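PDB 4ESY: CBS domain containing membrane protein from Sphaerobacter thermophilus, which is of unknown function but carries a C-terminal pair of CBS domains, modules that in relatives commonly bind adenine nucleotides and regulate attached domains. Local coordinates for residues T112-T117 against R138-Q143. Numbering follows the deposited sequence.
Sequences TQPVVT and RIPVVQ
Chi1 of Val116 (85°) sets CG1 in the crowded position between the backbone N and the carbonyl carbon, while in Ile139 (chi1 -67°) CG1 stands anti to the carbonyl carbon and CG2 anti to the backbone N. The two side chains cross obliquely, and Val116 CG1 lies 3.7 Å from Ile139 CG1 and equally close to CD1 of the same isoleucine. Ile139 CG2 turns instead to the backbone, 3.7 Å from Val116 O. That carbonyl oxygen also meets the proline ring beside it, with Pro140 CD 3.4 Å from Val116 O. Pro114 and Pro140 cross at about a right angle, and the closest approach is Pro114 CB to Pro140 CG at 3.7 Å. In Thr117 the crowded position is taken by OG1, which puts CG2 anti to the carbonyl carbon, with Thr117 CG2 3.8 Å from Pro140 CG. Both segments belong to the second CBS domain, where the loop following helix 107-110 runs past strand 138-143, the first strand of the antiparallel hairpin completed by 146-152. No hydrogen bond joins the two segments; the two backbones meet instead through a weak, bent CA-H...O contact, Thr117 CA to Pro140 O at 3.5 Å with 123° at the hydrogen. Just beyond the loop segment, Ala118 N donates a backbone hydrogen bond to Pro140 O, the same oxygen that Thr117 CA approaches. Helix 124-134 packs on Ile139 through Ile127, Gln130 and Met131, whereas Leu61 and Ile64 of strand 61-64, from the first CBS domain, touch the Pro140 ring.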
loop_
_atom_site.group_PDB
_atom_site.type_symbol
_atom_site.label_atom_id
_atom_site.label_comp_id
_atom_site.label_asym_id
_atom_site.label_seq_id
_atom_site.Cartn_x
_atom_site.Cartn_y
_atom_site.Cartn_z
ATOM N N THR B 112 -3.282 -8.015 -15.283
ATOM C CA THR B 112 -3.775 -6.912 -16.103
ATOM C C THR B 112 -2.683 -6.386 -17.044
ATOM O O THR B 112 -1.486 -6.615 -16.829
ATOM C CB THR B 112 -4.335 -5.760 -15.245
ATOM O OG1 THR B 112 -3.320 -5.300 -14.358
ATOM C CG2 THR B 112 -5.521 -6.220 -14.407
ATOM N N GLN B 113 -3.128 -5.685 -18.077
ATOM C CA GLN B 113 -2.263 -4.970 -18.985
ATOM C C GLN B 113 -1.992 -3.590 -18.428
ATOM O O GLN B 113 -2.905 -2.914 -17.949
ATOM C CB GLN B 113 -2.951 -4.867 -20.343
ATOM C CG GLN B 113 -3.008 -6.200 -20.990
ATOM C CD GLN B 113 -1.656 -6.864 -20.904
ATOM O OE1 GLN B 113 -0.672 -6.347 -21.436
ATOM N NE2 GLN B 113 -1.587 -7.993 -20.219
ATOM N N PRO B 114 -0.729 -3.163 -18.476
ATOM C CA PRO B 114 -0.429 -1.799 -18.006
ATOM C C PRO B 114 -0.739 -0.793 -19.118
ATOM O O PRO B 114 -0.341 -0.999 -20.268
ATOM C CB PRO B 114 1.075 -1.845 -17.733
ATOM C CG PRO B 114 1.598 -2.883 -18.759
ATOM C CD PRO B 114 0.467 -3.891 -18.945
ATOM N N VAL B 115 -1.467 0.266 -18.783
ATOM C CA VAL B 115 -1.796 1.275 -19.776
ATOM C C VAL B 115 -0.546 2.079 -20.117
ATOM O O VAL B 115 -0.350 2.482 -21.264
ATOM C CB VAL B 115 -2.943 2.208 -19.311
ATOM C CG1 VAL B 115 -4.283 1.466 -19.347
ATOM C CG2 VAL B 115 -2.670 2.753 -17.915
ATOM N N VAL B 116 0.322 2.297 -19.131
ATOM C CA VAL B 116 1.545 3.027 -19.416
ATOM C C VAL B 116 2.768 2.399 -18.779
ATOM O O VAL B 116 2.685 1.759 -17.721
ATOM C CB VAL B 116 1.418 4.517 -19.005
ATOM C CG1 VAL B 116 1.755 4.700 -17.542
ATOM C CG2 VAL B 116 2.314 5.382 -19.883
ATOM N N THR B 117 3.907 2.539 -19.437
ATOM C CA THR B 117 5.150 2.131 -18.807
ATOM C C THR B 117 6.146 3.305 -18.744
ATOM O O THR B 117 6.025 4.294 -19.490
ATOM C CB THR B 117 5.804 0.932 -19.531
ATOM O OG1 THR B 117 6.322 1.374 -20.791
ATOM C CG2 THR B 117 4.798 -0.190 -19.772
ATOM N N ARG B 138 -0.179 2.289 -10.251
ATOM C CA ARG B 138 1.057 1.530 -10.426
ATOM C C ARG B 138 1.553 1.701 -11.838
ATOM O O ARG B 138 0.763 1.596 -12.758
ATOM C CB ARG B 138 0.770 0.039 -10.279
ATOM C CG ARG B 138 0.999 -0.520 -8.912
ATOM C CD ARG B 138 0.501 -1.958 -8.868
ATOM N NE ARG B 138 -0.947 -2.030 -8.802
ATOM C CZ ARG B 138 -1.635 -2.084 -7.665
ATOM N NH1 ARG B 138 -0.996 -2.068 -6.500
ATOM N NH2 ARG B 138 -2.960 -2.159 -7.694
ATOM N N ILE B 139 2.860 1.884 -12.014
ATOM C CA ILE B 139 3.437 1.948 -13.352
ATOM C C ILE B 139 4.723 1.155 -13.388
ATOM O O ILE B 139 5.644 1.468 -12.622
ATOM C CB ILE B 139 3.767 3.403 -13.744
ATOM C CG1 ILE B 139 2.462 4.205 -13.904
ATOM C CG2 ILE B 139 4.609 3.444 -15.057
ATOM C CD1 ILE B 139 2.652 5.730 -14.051
ATOM N N PRO B 140 4.815 0.181 -14.304
ATOM C CA PRO B 140 6.015 -0.628 -14.504
ATOM C C PRO B 140 7.172 0.180 -15.142
ATOM O O PRO B 140 6.951 1.054 -15.973
ATOM C CB PRO B 140 5.532 -1.784 -15.419
ATOM C CG PRO B 140 4.368 -1.231 -16.152
ATOM C CD PRO B 140 3.720 -0.214 -15.216
ATOM N N VAL B 141 8.390 -0.080 -14.688
ATOM C CA VAL B 141 9.580 0.553 -15.249
ATOM C C VAL B 141 10.301 -0.524 -16.038
ATOM O O VAL B 141 10.522 -1.628 -15.554
ATOM C CB VAL B 141 10.484 1.167 -14.158
ATOM C CG1 VAL B 141 11.617 1.973 -14.786
ATOM C CG2 VAL B 141 9.658 2.072 -13.235
ATOM N N VAL B 142 10.615 -0.196 -17.284
ATOM C CA VAL B 142 11.211 -1.118 -18.220
ATOM C C VAL B 142 12.474 -0.513 -18.776
ATOM O O VAL B 142 12.492 0.661 -19.131
ATOM C CB VAL B 142 10.233 -1.384 -19.360
ATOM C CG1 VAL B 142 10.899 -2.169 -20.473
ATOM C CG2 VAL B 142 9.037 -2.122 -18.815
ATOM N N GLN B 143 13.527 -1.323 -18.835
ATOM C CA GLN B 143 14.829 -0.937 -19.355
ATOM C C GLN B 143 15.229 -2.018 -20.369
ATOM O O GLN B 143 15.571 -3.143 -19.991
ATOM C CB GLN B 143 15.845 -0.828 -18.200
ATOM C CG GLN B 143 17.298 -0.455 -18.616
ATOM C CD GLN B 143 18.285 -0.456 -17.438
ATOM O OE1 GLN B 143 17.906 -0.633 -16.276
ATOM N NE2 GLN B 143 19.557 -0.271 -17.741
#